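Local coordinates for protein splicing factor U2AF 35 kDa subunit (PDB 1JMT) that pairs with the U2AF 65 kDa subunit and mediates protein-protein and protein-RNA interactions needed for accurate 3'-splice site selection, at residues S1-L7 with I98-P104; N8-N12 with H35-F39; E53-V59 with N70-R76. The protein carries 1 engineered substitution. Numbering follows the deposited sequence.

In the fold
All three contacts lie in the RRM domain of U2AF35, which is present here with a bound U2AF65 peptide. Contact 1 joins strands 3-11 and 96-102, contact 3 pairs 54-59 with 68-75, and backbone bonds Leu6 N to Val71 O and Gln2 O to Phe75 N, both 2.8 Å, knit them into one sheet; their centres are about 9 Å apart. Contact 2 uses the far end of strand 3-11 to meet helix 22-51, with its centre about 17 Å from that of contact 1 and about 15 Å from that of contact 3. It touches contact 3 through Asn8 N to Asn70 OD1 (2.7 Å). The peptide reaches residues of contacts 1 and 2.

Contact 1: residues S1-L7 with I98-P104; sequences SQTIALL and IHAELSP
A water finishes this antiparallel pairing: Leu7 N donates directly to His99 O (3.0 Å), but Leu7 O and His99 N meet through the water, 2.9 Å from each. Strands 3-7 and 100-102 are extended, approach to 4.5 Å and run at 151°. Ala5 and Glu101 form a hydrogen-bonded pair, with Ala5 N to Glu101 O 2.7 Å and a weak return bond from Glu101 N to Ala5 O at 3.0 Å. Ile4-Leu102 and Leu6-Ala100 are non-hydrogen-bonded pairs with side chains on one face, where Leu6 CD2 (m, t rotamer) lies 3.9 Å from Ala100 CB and 4.0 Å from Ile98 CG2. Past the strand, Ser103 N donates to Thr3 O (2.9 Å), and Ser1 OG accepts from Thr3 N at 3.2 Å in an ST turn. The two strands are first and last in sequence, but side by side in the RRM sheet: strand 68-75 flanks 3-11 on its other edge, and helix 78-88 packs on Ile4 and Ile98.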
loop_
_atom_site.group_PDB
_atom_site.type_symbol
_atom_site.label_atom_id
_atom_site.label_comp_id
_atom_site.label_asym_id
_atom_site.label_seq_id
_atom_site.Cartn_x
_atom_site.Cartn_y
_atom_site.Cartn_z
ATOM N N SER A 1 -5.158 -17.878 -5.316
ATOM C CA SER A 1 -4.379 -16.816 -6.019
ATOM C C SER A 1 -3.082 -16.496 -5.272
ATOM O O SER A 1 -3.008 -16.641 -4.049
ATOM C CB SER A 1 -5.228 -15.547 -6.147
ATOM O OG SER A 1 -4.527 -14.526 -6.838
ATOM N N GLN A 2 -2.062 -16.072 -6.013
ATOM C CA GLN A 2 -0.769 -15.720 -5.422
ATOM C C GLN A 2 -0.653 -14.202 -5.361
ATOM O O GLN A 2 0.314 -13.659 -4.830
ATOM C CB GLN A 2 0.380 -16.252 -6.278
ATOM C CG GLN A 2 0.378 -17.746 -6.502
ATOM C CD GLN A 2 1.345 -18.148 -7.596
ATOM O OE1 GLN A 2 2.557 -17.975 -7.466
ATOM N NE2 GLN A 2 0.810 -18.679 -8.689
ATOM N N THR A 3 -1.646 -13.525 -5.920
ATOM C CA THR A 3 -1.641 -12.076 -5.965
ATOM C C THR A 3 -2.612 -11.428 -4.987
ATOM O O THR A 3 -3.759 -11.855 -4.865
ATOM C CB THR A 3 -1.988 -11.582 -7.376
ATOM O OG1 THR A 3 -1.181 -12.273 -8.334
ATOM C CG2 THR A 3 -1.730 -10.089 -7.491
ATOM N N ILE A 4 -2.131 -10.400 -4.293
ATOM C CA ILE A 4 -2.948 -9.649 -3.349
ATOM C C ILE A 4 -3.006 -8.203 -3.847
ATOM O O ILE A 4 -2.145 -7.770 -4.615
ATOM C CB ILE A 4 -2.344 -9.653 -1.923
ATOM C CG1 ILE A 4 -1.079 -8.784 -1.873
ATOM C CG2 ILE A 4 -2.014 -11.080 -1.504
ATOM C CD1 ILE A 4 -0.541 -8.571 -0.461
ATOM N N ALA A 5 -4.026 -7.469 -3.421
ATOM C CA ALA A 5 -4.185 -6.073 -3.802
ATOM C C ALA A 5 -4.375 -5.214 -2.564
ATOM O O ALA A 5 -5.173 -5.547 -1.693
ATOM C CB ALA A 5 -5.393 -5.914 -4.719
ATOM N N LEU A 6 -3.627 -4.118 -2.486
ATOM C CA LEU A 6 -3.743 -3.178 -1.379
ATOM C C LEU A 6 -4.458 -2.001 -2.036
ATOM O O LEU A 6 -3.876 -1.263 -2.836
ATOM C CB LEU A 6 -2.358 -2.797 -0.861
ATOM C CG LEU A 6 -1.509 -3.998 -0.419
ATOM C CD1 LEU A 6 -0.186 -3.498 0.133
ATOM C CD2 LEU A 6 -2.252 -4.810 0.641
ATOM N N LEU A 7 -5.738 -1.856 -1.708
ATOM C CA LEU A 7 -6.593 -0.847 -2.313
ATOM C C LEU A 7 -6.378 0.608 -1.928
ATOM O O LEU A 7 -6.407 0.976 -0.749
ATOM C CB LEU A 7 -8.060 -1.233 -2.088
ATOM C CG LEU A 7 -8.367 -2.684 -2.493
ATOM C CD1 LEU A 7 -9.804 -3.030 -2.149
ATOM C CD2 LEU A 7 -8.111 -2.870 -3.984
ATOM N N ILE A 98 -5.408 -0.624 6.351
ATOM C CA ILE A 98 -5.136 -1.205 5.040
ATOM C C ILE A 98 -6.361 -1.984 4.603
ATOM O O ILE A 98 -7.070 -2.551 5.436
ATOM C CB ILE A 98 -3.960 -2.194 5.086
ATOM C CG1 ILE A 98 -2.666 -1.441 5.394
ATOM C CG2 ILE A 98 -3.874 -2.970 3.755
ATOM C CD1 ILE A 98 -1.448 -2.341 5.589
ATOM N N HIS A 99 -6.617 -1.997 3.301
ATOM C CA HIS A 99 -7.733 -2.757 2.733
ATOM C C HIS A 99 -7.076 -3.758 1.785
ATOM O O HIS A 99 -6.797 -3.437 0.630
ATOM C CB HIS A 99 -8.676 -1.828 1.966
ATOM C CG HIS A 99 -9.546 -0.985 2.846
ATOM N ND1 HIS A 99 -10.746 -1.435 3.360
ATOM C CD2 HIS A 99 -9.387 0.274 3.316
ATOM C CE1 HIS A 99 -11.287 -0.487 4.102
ATOM N NE2 HIS A 99 -10.483 0.562 4.092
ATOM N N ALA A 100 -6.792 -4.951 2.301
ATOM C CA ALA A 100 -6.132 -5.999 1.533
ATOM C C ALA A 100 -7.153 -6.967 0.964
ATOM O O ALA A 100 -8.225 -7.161 1.534
ATOM C CB ALA A 100 -5.143 -6.737 2.404
ATOM N N GLU A 101 -6.797 -7.605 -0.143
ATOM C CA GLU A 101 -7.720 -8.508 -0.805
ATOM C C GLU A 101 -7.021 -9.398 -1.832
ATOM O O GLU A 101 -6.187 -8.931 -2.605
ATOM C CB GLU A 101 -8.781 -7.630 -1.470
ATOM C CG GLU A 101 -9.750 -8.275 -2.415
ATOM C CD GLU A 101 -10.660 -7.230 -3.046
ATOM O OE1 GLU A 101 -11.359 -6.520 -2.291
ATOM O OE2 GLU A 101 -10.666 -7.106 -4.287
ATOM N N LEU A 102 -7.339 -10.687 -1.823
ATOM C CA LEU A 102 -6.764 -11.594 -2.809
ATOM C C LEU A 102 -7.325 -11.130 -4.147
ATOM O O LEU A 102 -8.524 -10.897 -4.261
ATOM C CB LEU A 102 -7.210 -13.029 -2.553
ATOM C CG LEU A 102 -6.394 -13.896 -1.599
ATOM C CD1 LEU A 102 -7.184 -15.151 -1.249
ATOM C CD2 LEU A 102 -5.068 -14.261 -2.250
ATOM N N SER A 103 -6.468 -10.976 -5.150
ATOM C CA SER A 103 -6.938 -10.533 -6.455
ATOM C C SER A 103 -6.773 -11.633 -7.491
ATOM O O SER A 103 -5.667 -11.889 -7.972
ATOM C CB SER A 103 -6.194 -9.268 -6.899
ATOM O OG SER A 103 -4.794 -9.462 -6.885
ATOM N N PRO A 104 -7.883 -12.300 -7.846
ATOM C CA PRO A 104 -7.898 -13.389 -8.827
ATOM C C PRO A 104 -6.975 -13.115 -10.011
ATOM O O PRO A 104 -6.137 -13.989 -10.316
ATOM C CB PRO A 104 -9.368 -13.457 -9.225
ATOM C CG PRO A 104 -10.054 -13.147 -7.929
ATOM C CD PRO A 104 -9.254 -11.969 -7.413
ATOM O OXT PRO A 104 -7.104 -12.028 -10.615
HETATM O O HOH W 1 -2.997 -15.436 -9.796
HETATM O O HOH W 2 -5.176 -0.141 1.580
#

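Contact 2: residues N8-N12 with H35-F39; sequences NIYRN and HYDEF
This is a strand-to-helix contact made by an aromatic cluster, where the end of the first strand meets helix 22-51. Strand 9-11 runs at 160° to the helical segment 35-39, with axes 10.6 Å apart, so long side chains must span the gap. A classic bulge sets Ile9 and Tyr10 both opposite Gly69, with Ile9 at phi/psi -76/-29. Tyr10, chi1 t, starts sideways and brings its ring in among His35, Tyr36 and Phe39, all likewise t. Its edge is directed at the Phe39 face (centroids 4.6 Å, planes at 53°; Tyr10 CD1 to Phe39 CD2 3.4 Å), while the edge of Tyr36 points at the Tyr10 face (6.0 Å, 84°). His35 ND1 donates to Tyr10 OH at 3.2 Å, and Ile9 CG2 meets the rim of Phe39 at CZ (3.8 Å). Aromatic packing from the bound U2AF65 peptide reaches His35, Glu38 and Phe39, and Glu38 also salt-bridges a basic peptide side chain. Sheet against first helix is the RRM alpha/beta sandwich, here with the helix also serving as a peptide-binding surface.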
loop_
_atom_site.group_PDB
_atom_site.type_symbol
_atom_site.label_atom_id
_atom_site.label_comp_id
_atom_site.label_asym_id
_atom_site.label_seq_id
_atom_site.Cartn_x
_atom_site.Cartn_y
_atom_site.Cartn_z
ATOM N N ASN A 8 -6.157 1.420 -2.957
ATOM C CA ASN A 8 -5.956 2.851 -2.820
ATOM C C ASN A 8 -4.965 3.202 -1.726
ATOM O O ASN A 8 -5.101 4.220 -1.055
ATOM C CB ASN A 8 -7.294 3.533 -2.538
ATOM C CG ASN A 8 -8.267 3.424 -3.700
ATOM O OD1 ASN A 8 -9.424 3.815 -3.579
ATOM N ND2 ASN A 8 -7.802 2.899 -4.833
ATOM N N ILE A 9 -3.955 2.366 -1.551
ATOM C CA ILE A 9 -2.971 2.621 -0.517
ATOM C C ILE A 9 -1.986 3.730 -0.913
ATOM O O ILE A 9 -1.476 4.441 -0.052
ATOM C CB ILE A 9 -2.206 1.328 -0.175
ATOM C CG1 ILE A 9 -1.462 1.508 1.152
ATOM C CG2 ILE A 9 -1.271 0.959 -1.330
ATOM C CD1 ILE A 9 -0.945 0.215 1.740
ATOM N N TYR A 10 -1.738 3.890 -2.211
ATOM C CA TYR A 10 -0.809 4.912 -2.673
ATOM C C TYR A 10 -1.492 6.254 -2.884
ATOM O O TYR A 10 -2.206 6.449 -3.864
ATOM C CB TYR A 10 -0.141 4.488 -3.980
ATOM C CG TYR A 10 0.965 5.425 -4.418
ATOM C CD1 TYR A 10 2.076 5.648 -3.607
ATOM C CD2 TYR A 10 0.899 6.097 -5.635
ATOM C CE1 TYR A 10 3.093 6.516 -3.993
ATOM C CE2 TYR A 10 1.909 6.970 -6.035
ATOM C CZ TYR A 10 3.005 7.174 -5.209
ATOM O OH TYR A 10 4.010 8.034 -5.599
ATOM N N ARG A 11 -1.264 7.177 -1.958
ATOM C CA ARG A 11 -1.851 8.511 -2.033
ATOM C C ARG A 11 -0.832 9.559 -2.429
ATOM O O ARG A 11 0.368 9.381 -2.218
ATOM C CB ARG A 11 -2.480 8.889 -0.687
ATOM C CG ARG A 11 -3.874 8.343 -0.453
ATOM C CD ARG A 11 -4.344 7.428 -1.571
ATOM N NE ARG A 11 -5.765 7.129 -1.466
ATOM C CZ ARG A 11 -6.352 6.691 -0.356
ATOM N NH1 ARG A 11 -5.645 6.495 0.756
ATOM N NH2 ARG A 11 -7.651 6.443 -0.350
ATOM N N ASN A 12 -1.317 10.655 -2.999
ATOM C CA ASN A 12 -0.435 11.732 -3.421
ATOM C C ASN A 12 -1.178 13.012 -3.838
ATOM O O ASN A 12 -1.191 13.366 -5.015
ATOM C CB ASN A 12 0.444 11.234 -4.571
ATOM C CG ASN A 12 1.699 12.057 -4.742
ATOM O OD1 ASN A 12 2.034 12.883 -3.895
ATOM N ND2 ASN A 12 2.418 11.818 -5.831
ATOM N N HIS A 35 9.476 9.886 -4.771
ATOM C CA HIS A 35 8.477 9.585 -3.757
ATOM C C HIS A 35 7.874 8.220 -4.085
ATOM O O HIS A 35 7.545 7.443 -3.191
ATOM C CB HIS A 35 7.403 10.680 -3.751
ATOM C CG HIS A 35 6.289 10.442 -2.778
ATOM N ND1 HIS A 35 5.167 9.705 -3.093
ATOM C CD2 HIS A 35 6.120 10.857 -1.499
ATOM C CE1 HIS A 35 4.352 9.679 -2.050
ATOM N NE2 HIS A 35 4.907 10.369 -1.072
ATOM N N TYR A 36 7.756 7.928 -5.376
ATOM C CA TYR A 36 7.218 6.658 -5.844
ATOM C C TYR A 36 8.178 5.526 -5.493
ATOM O O TYR A 36 7.767 4.481 -4.977
ATOM C CB TYR A 36 7.017 6.703 -7.361
ATOM C CG TYR A 36 6.560 5.400 -7.972
ATOM C CD1 TYR A 36 5.203 5.121 -8.125
ATOM C CD2 TYR A 36 7.482 4.436 -8.390
ATOM C CE1 TYR A 36 4.769 3.918 -8.680
ATOM C CE2 TYR A 36 7.061 3.222 -8.945
ATOM C CZ TYR A 36 5.700 2.975 -9.085
ATOM O OH TYR A 36 5.258 1.793 -9.616
ATOM N N ASP A 37 9.460 5.733 -5.777
ATOM C CA ASP A 37 10.469 4.719 -5.492
ATOM C C ASP A 37 10.622 4.478 -3.991
ATOM O O ASP A 37 10.837 3.345 -3.560
ATOM C CB ASP A 37 11.822 5.113 -6.099
ATOM C CG ASP A 37 11.773 5.233 -7.611
ATOM O OD1 ASP A 37 10.973 4.518 -8.254
ATOM O OD2 ASP A 37 12.549 6.040 -8.163
ATOM N N GLU A 38 10.520 5.541 -3.200
ATOM C CA GLU A 38 10.627 5.420 -1.750
ATOM C C GLU A 38 9.457 4.573 -1.243
ATOM O O GLU A 38 9.624 3.685 -0.405
ATOM C CB GLU A 38 10.569 6.800 -1.090
ATOM C CG GLU A 38 10.467 6.752 0.437
ATOM C CD GLU A 38 10.334 8.130 1.075
ATOM O OE1 GLU A 38 9.346 8.838 0.784
ATOM O OE2 GLU A 38 11.219 8.504 1.874
ATOM N N PHE A 39 8.270 4.862 -1.766
ATOM C CA PHE A 39 7.064 4.141 -1.382
ATOM C C PHE A 39 7.195 2.665 -1.736
ATOM O O PHE A 39 6.925 1.791 -0.909
ATOM C CB PHE A 39 5.855 4.725 -2.108
ATOM C CG PHE A 39 4.572 4.004 -1.824
ATOM C CD1 PHE A 39 3.873 4.233 -0.641
ATOM C CD2 PHE A 39 4.061 3.087 -2.741
ATOM C CE1 PHE A 39 2.680 3.557 -0.379
ATOM C CE2 PHE A 39 2.871 2.407 -2.488
ATOM C CZ PHE A 39 2.182 2.641 -1.305
#

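Contact 3: residues E53-V59 with N70-R76; sequences EVEEMNV and NVYVKFR
Valines and a methionine make the apolar centre of this hairpin. On one face Val59 CG2 lies 3.9 Å from Val71 CG2, Met57 CG 3.9 Å from Val73 CG2, and Met57 CE 4.2 Å from Val71 CG1; Met57 is extended, t at chi1 and chi2. Val54 CG2 continues the row, 3.8 Å from Val73 CG1 and 4.1 Å from Phe75 CE2. Helix 22-51 packs on Val54 and Val59, while helix 78-88 receives Phe75.

The two backbones are extended and antiparallel, strands 56-59 and 70-75 lying 4.7 Å apart at 179°. Val59-Val71 and Met57-Val73 are non-hydrogen-bonded pairs. Between them Asn58 and Tyr72 exchange two bonds, N to O and O to N, each 2.9 Å. Lys74 N donates to Glu56 O at 2.6 Å. A classic bulge follows: Glu55, at phi/psi -86/-50, shares the position opposite Lys74 with Glu56, and Lys74 O accepts from Glu55 N (2.7 Å) and Glu56 N (3.2 Å). The register shifts by one, bringing Val54 opposite Phe75, and Arg76 N then reaches Glu53 O at 2.9 Å.

At the polar edge, the all-t Lys74 forms salt bridges from NZ to Glu55 OE2 (3.5 Å) and, a long one, to Glu56 OE2 (3.9 Å). Arg76 NH1 makes a hydrogen-bonded salt bridge with Glu53 OE1 at 3.0 Å. Glu56, Asn58, Tyr72 and Lys74 share the face opposite Met57, Val59, Val71 and Val73, the sheet face that takes RNA in canonical members of the family. This is the beta2-beta3 hairpin of an RRM.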
loop_
_atom_site.group_PDB
_atom_site.type_symbol
_atom_site.label_atom_id
_atom_site.label_comp_id
_atom_site.label_asym_id
_atom_site.label_seq_id
_atom_site.Cartn_x
_atom_site.Cartn_y
_atom_site.Cartn_z
ATOM N N GLU A 53 8.427 -14.351 -0.133
ATOM C CA GLU A 53 9.077 -14.021 -1.390
ATOM C C GLU A 53 8.146 -13.397 -2.420
ATOM O O GLU A 53 7.097 -13.949 -2.757
ATOM C CB GLU A 53 9.739 -15.280 -1.962
ATOM C CG GLU A 53 10.458 -15.082 -3.281
ATOM C CD GLU A 53 11.432 -16.211 -3.578
ATOM O OE1 GLU A 53 11.817 -16.368 -4.758
ATOM O OE2 GLU A 53 11.819 -16.931 -2.630
ATOM N N VAL A 54 8.541 -12.232 -2.920
ATOM C CA VAL A 54 7.746 -11.540 -3.921
ATOM C C VAL A 54 8.247 -11.847 -5.333
ATOM O O VAL A 54 9.427 -11.695 -5.641
ATOM C CB VAL A 54 7.776 -10.020 -3.700
ATOM C CG1 VAL A 54 7.064 -9.318 -4.844
ATOM C CG2 VAL A 54 7.108 -9.676 -2.367
ATOM N N GLU A 55 7.331 -12.281 -6.184
ATOM C CA GLU A 55 7.652 -12.607 -7.565
ATOM C C GLU A 55 7.567 -11.333 -8.399
ATOM O O GLU A 55 8.484 -11.001 -9.146
ATOM C CB GLU A 55 6.654 -13.642 -8.069
ATOM C CG GLU A 55 6.957 -14.242 -9.417
ATOM C CD GLU A 55 6.170 -15.516 -9.630
ATOM O OE1 GLU A 55 6.398 -16.473 -8.859
ATOM O OE2 GLU A 55 5.322 -15.559 -10.547
ATOM N N GLU A 56 6.459 -10.617 -8.248
ATOM C CA GLU A 56 6.226 -9.372 -8.973
ATOM C C GLU A 56 5.445 -8.406 -8.099
ATOM O O GLU A 56 4.636 -8.825 -7.274
ATOM C CB GLU A 56 5.388 -9.612 -10.225
ATOM C CG GLU A 56 6.061 -10.338 -11.352
ATOM C CD GLU A 56 5.110 -10.523 -12.513
ATOM O OE1 GLU A 56 4.746 -9.507 -13.149
ATOM O OE2 GLU A 56 4.712 -11.678 -12.775
ATOM N N MET A 57 5.678 -7.116 -8.304
ATOM C CA MET A 57 4.968 -6.091 -7.562
ATOM C C MET A 57 4.870 -4.824 -8.392
ATOM O O MET A 57 5.787 -4.484 -9.138
ATOM C CB MET A 57 5.671 -5.772 -6.241
ATOM C CG MET A 57 4.933 -4.725 -5.429
ATOM S SD MET A 57 5.727 -4.300 -3.865
ATOM C CE MET A 57 5.540 -2.528 -3.876
ATOM N N ASN A 58 3.750 -4.123 -8.258
ATOM C CA ASN A 58 3.557 -2.884 -8.988
ATOM C C ASN A 58 2.643 -1.928 -8.236
ATOM O O ASN A 58 1.701 -2.346 -7.559
ATOM C CB ASN A 58 2.972 -3.175 -10.370
ATOM C CG ASN A 58 2.800 -1.917 -11.205
ATOM O OD1 ASN A 58 3.714 -1.088 -11.299
ATOM N ND2 ASN A 58 1.630 -1.769 -11.819
ATOM N N VAL A 59 2.950 -0.643 -8.342
ATOM C CA VAL A 59 2.157 0.406 -7.720
ATOM C C VAL A 59 1.435 1.048 -8.898
ATOM O O VAL A 59 2.070 1.549 -9.824
ATOM C CB VAL A 59 3.046 1.449 -7.016
ATOM C CG1 VAL A 59 2.192 2.592 -6.495
ATOM C CG2 VAL A 59 3.814 0.793 -5.880
ATOM N N ASN A 70 -3.534 1.564 -6.498
ATOM C CA ASN A 70 -3.519 0.312 -5.779
ATOM C C ASN A 70 -2.118 -0.253 -5.879
ATOM O O ASN A 70 -1.300 0.179 -6.705
ATOM C CB ASN A 70 -4.460 -0.716 -6.404
ATOM C CG ASN A 70 -5.905 -0.322 -6.310
ATOM O OD1 ASN A 70 -6.299 0.454 -5.442
ATOM N ND2 ASN A 70 -6.717 -0.879 -7.197
ATOM N N VAL A 71 -1.852 -1.233 -5.034
ATOM C CA VAL A 71 -0.584 -1.919 -5.061
ATOM C C VAL A 71 -0.935 -3.383 -5.275
ATOM O O VAL A 71 -1.882 -3.892 -4.672
ATOM C CB VAL A 71 0.187 -1.755 -3.734
ATOM C CG1 VAL A 71 1.326 -2.795 -3.650
ATOM C CG2 VAL A 71 0.762 -0.352 -3.663
ATOM N N TYR A 72 -0.208 -4.041 -6.168
ATOM C CA TYR A 72 -0.426 -5.457 -6.410
ATOM C C TYR A 72 0.879 -6.154 -6.124
ATOM O O TYR A 72 1.931 -5.715 -6.576
ATOM C CB TYR A 72 -0.853 -5.725 -7.848
ATOM C CG TYR A 72 -2.235 -5.225 -8.147
ATOM C CD1 TYR A 72 -2.440 -3.926 -8.597
ATOM C CD2 TYR A 72 -3.351 -6.041 -7.939
ATOM C CE1 TYR A 72 -3.716 -3.444 -8.833
ATOM C CE2 TYR A 72 -4.637 -5.565 -8.170
ATOM C CZ TYR A 72 -4.809 -4.266 -8.617
ATOM O OH TYR A 72 -6.072 -3.778 -8.846
ATOM N N VAL A 73 0.803 -7.232 -5.357
ATOM C CA VAL A 73 1.980 -7.998 -4.993
ATOM C C VAL A 73 1.745 -9.462 -5.327
ATOM O O VAL A 73 0.807 -10.075 -4.829
ATOM C CB VAL A 73 2.266 -7.882 -3.484
ATOM C CG1 VAL A 73 3.551 -8.628 -3.130
ATOM C CG2 VAL A 73 2.346 -6.421 -3.089
ATOM N N LYS A 74 2.587 -10.022 -6.182
ATOM C CA LYS A 74 2.437 -11.422 -6.539
ATOM C C LYS A 74 3.494 -12.188 -5.763
ATOM O O LYS A 74 4.693 -12.041 -6.017
ATOM C CB LYS A 74 2.629 -11.626 -8.048
ATOM C CG LYS A 74 2.348 -13.059 -8.516
ATOM C CD LYS A 74 2.604 -13.208 -10.006
ATOM C CE LYS A 74 2.147 -14.561 -10.519
ATOM N NZ LYS A 74 2.298 -14.655 -12.001
ATOM N N PHE A 75 3.046 -12.970 -4.786
ATOM C CA PHE A 75 3.956 -13.764 -3.982
ATOM C C PHE A 75 4.253 -15.059 -4.719
ATOM O O PHE A 75 3.423 -15.559 -5.485
ATOM C CB PHE A 75 3.344 -14.090 -2.615
ATOM C CG PHE A 75 3.261 -12.908 -1.683
ATOM C CD1 PHE A 75 2.099 -12.142 -1.606
ATOM C CD2 PHE A 75 4.351 -12.555 -0.890
ATOM C CE1 PHE A 75 2.028 -11.039 -0.747
ATOM C CE2 PHE A 75 4.288 -11.452 -0.031
ATOM C CZ PHE A 75 3.123 -10.696 0.037
ATOM N N ARG A 76 5.442 -15.601 -4.491
ATOM C CA ARG A 76 5.824 -16.848 -5.130
ATOM C C ARG A 76 4.931 -17.978 -4.620
ATOM O O ARG A 76 4.645 -18.929 -5.343
ATOM C CB ARG A 76 7.286 -17.160 -4.821
ATOM C CG ARG A 76 7.785 -18.442 -5.450
ATOM C CD ARG A 76 9.289 -18.571 -5.296
ATOM N NE ARG A 76 9.797 -19.775 -5.939
ATOM C CZ ARG A 76 11.086 -20.047 -6.101
ATOM N NH1 ARG A 76 12.005 -19.194 -5.666
ATOM N NH2 ARG A 76 11.456 -21.173 -6.698
#